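Local structure of periplasmic beta-glucosidase (Pseudomonas aeruginosa, 6R5O) at residues A382-L387 against L425-A430. The protein probably hydrolyses terminal, non-reducing beta-D-glucosyl residues of beta-glucosides in the periplasm, releasing beta-D-glucose. The protein carries 1 engineered substitution. Sequence-based numbering, arbitrary orientation.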
loop_
_atom_site.group_PDB
_atom_site.type_symbol
_atom_site.label_atom_id
_atom_site.label_comp_id
_atom_site.label_asym_id
_atom_site.label_seq_id
_atom_site.Cartn_x
_atom_site.Cartn_y
_atom_site.Cartn_z
ATOM N N ALA A 382 -16.804 -10.581 37.176
ATOM C CA ALA A 382 -15.990 -11.604 36.482
ATOM C C ALA A 382 -14.831 -10.935 35.730
ATOM O O ALA A 382 -15.079 -10.024 34.936
ATOM C CB ALA A 382 -16.859 -12.396 35.543
ATOM N N VAL A 383 -13.605 -11.385 35.961
ATOM C CA VAL A 383 -12.401 -10.887 35.236
ATOM C C VAL A 383 -11.865 -12.037 34.372
ATOM O O VAL A 383 -11.255 -12.962 34.932
ATOM C CB VAL A 383 -11.351 -10.335 36.223
ATOM C CG1 VAL A 383 -10.152 -9.729 35.513
ATOM C CG2 VAL A 383 -11.969 -9.322 37.168
ATOM N N ILE A 384 -12.119 -11.990 33.060
ATOM C CA ILE A 384 -11.779 -13.068 32.085
ATOM C C ILE A 384 -10.896 -12.510 30.962
ATOM O O ILE A 384 -11.205 -11.426 30.453
ATOM C CB ILE A 384 -13.066 -13.699 31.512
ATOM C CG1 ILE A 384 -13.937 -14.281 32.627
ATOM C CG2 ILE A 384 -12.767 -14.726 30.412
ATOM C CD1 ILE A 384 -15.325 -13.693 32.656
ATOM N N GLY A 385 -9.901 -13.290 30.544
ATOM C CA GLY A 385 -9.124 -13.039 29.319
ATOM C C GLY A 385 -7.661 -13.369 29.554
ATOM O O GLY A 385 -7.222 -13.315 30.697
ATOM N N PRO A 386 -6.885 -13.738 28.508
ATOM C CA PRO A 386 -5.478 -14.122 28.685
ATOM C C PRO A 386 -4.510 -12.982 29.050
ATOM O O PRO A 386 -3.338 -13.284 29.272
ATOM C CB PRO A 386 -5.047 -14.728 27.339
ATOM C CG PRO A 386 -6.107 -14.269 26.322
ATOM C CD PRO A 386 -7.345 -13.875 27.115
ATOM N N LEU A 387 -4.998 -11.733 29.103
ATOM C CA LEU A 387 -4.188 -10.537 29.450
ATOM C C LEU A 387 -4.612 -9.914 30.791
ATOM O O LEU A 387 -3.936 -8.958 31.239
ATOM C CB LEU A 387 -4.269 -9.547 28.286
ATOM C CG LEU A 387 -3.171 -9.780 27.240
ATOM C CD1 LEU A 387 -3.555 -10.867 26.254
ATOM C CD2 LEU A 387 -2.819 -8.508 26.491
ATOM N N LEU A 425 -14.283 -12.804 40.367
ATOM C CA LEU A 425 -14.150 -14.175 39.816
ATOM C C LEU A 425 -13.245 -14.111 38.584
ATOM O O LEU A 425 -13.522 -13.284 37.694
ATOM C CB LEU A 425 -15.534 -14.711 39.449
ATOM C CG LEU A 425 -16.619 -14.590 40.519
ATOM C CD1 LEU A 425 -17.880 -15.308 40.063
ATOM C CD2 LEU A 425 -16.141 -15.152 41.848
ATOM N N TYR A 426 -12.192 -14.931 38.555
ATOM C CA TYR A 426 -11.213 -14.990 37.443
ATOM C C TYR A 426 -11.364 -16.302 36.680
ATOM O O TYR A 426 -11.479 -17.352 37.316
ATOM C CB TYR A 426 -9.780 -14.888 37.958
ATOM C CG TYR A 426 -8.728 -15.269 36.947
ATOM C CD1 TYR A 426 -8.529 -14.515 35.803
ATOM C CD2 TYR A 426 -7.920 -16.376 37.141
ATOM C CE1 TYR A 426 -7.552 -14.847 34.880
ATOM C CE2 TYR A 426 -6.923 -16.709 36.241
ATOM C CZ TYR A 426 -6.739 -15.946 35.102
ATOM O OH TYR A 426 -5.758 -16.286 34.214
ATOM N N ALA A 427 -11.330 -16.216 35.350
ATOM C CA ALA A 427 -11.130 -17.353 34.421
ATOM C C ALA A 427 -10.302 -16.868 33.235
ATOM O O ALA A 427 -10.636 -15.803 32.710
ATOM C CB ALA A 427 -12.455 -17.910 33.979
ATOM N N LYS A 428 -9.258 -17.611 32.847
ATOM C CA LYS A 428 -8.369 -17.227 31.721
ATOM C C LYS A 428 -9.223 -17.056 30.463
ATOM O O LYS A 428 -9.073 -16.011 29.817
ATOM C CB LYS A 428 -7.249 -18.239 31.495
ATOM C CG LYS A 428 -6.180 -17.740 30.544
ATOM C CD LYS A 428 -4.884 -18.472 30.660
ATOM C CE LYS A 428 -3.874 -18.011 29.636
ATOM N NZ LYS A 428 -2.562 -18.660 29.862
ATOM N N GLY A 429 -10.079 -18.037 30.141
ATOM C CA GLY A 429 -11.082 -17.972 29.051
ATOM C C GLY A 429 -10.565 -18.478 27.701
ATOM O O GLY A 429 -11.407 -18.887 26.863
ATOM N N ALA A 430 -9.248 -18.417 27.479
ATOM C CA ALA A 430 -8.571 -18.735 26.200
ATOM C C ALA A 430 -7.101 -18.331 26.300
ATOM O O ALA A 430 -6.830 -17.287 26.893
ATOM C CB ALA A 430 -9.226 -18.014 25.040
HETATM O O HOH W 1 -4.952 -13.760 32.334
#
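Tyr426 turns the edge of its ring to the backbone of the neighbouring strand: CD1 lies 3.3 Å from Val383 O, which sits near the ring plane. With CG anti to the backbone N (chi1 166°), the ring runs along the strand toward Gly385, and a water that donates to Gly385 O (2.8 Å) has a longer hydrogen bond with Tyr426 OH. Lys389 adds a cation-pi contact to this ring. The side chains of Ile384 and Ala427 lie on the other face of the sheet, where Ile384 CG1 meets Ala427 CB at 4.1 Å and Ile384 CG2 reaches Gly429 CA; Leu502 of helix 497-507 packs on Ile384, and Thr466 of helix 456-468 on Ala427. Residues 382-384 and 425-427 run parallel, their axes 19° apart, and belong to strand 380-384 and edge strand 423-427 of the six-stranded mixed sheet of the family 3 C-terminal domain, which has helices packed against it. Between 382-387 and 425-430 the ladder has a bond from Val383 N to Leu425 O (2.6 Å, 171°), a longer one from Ala427 N to Val383 O (3.3 Å) and a weak one from Gly385 N to Ala427 O; Leu425 also pairs with Ile381. Beyond the strands, the Pro386 ring rests against Ala430 O, 3.2 Å from CG, while the extended Lys428 chain passes alongside, CE 4.2 Å from Pro386 CB, and carries NZ to a hydrogen bond with Glu450 O.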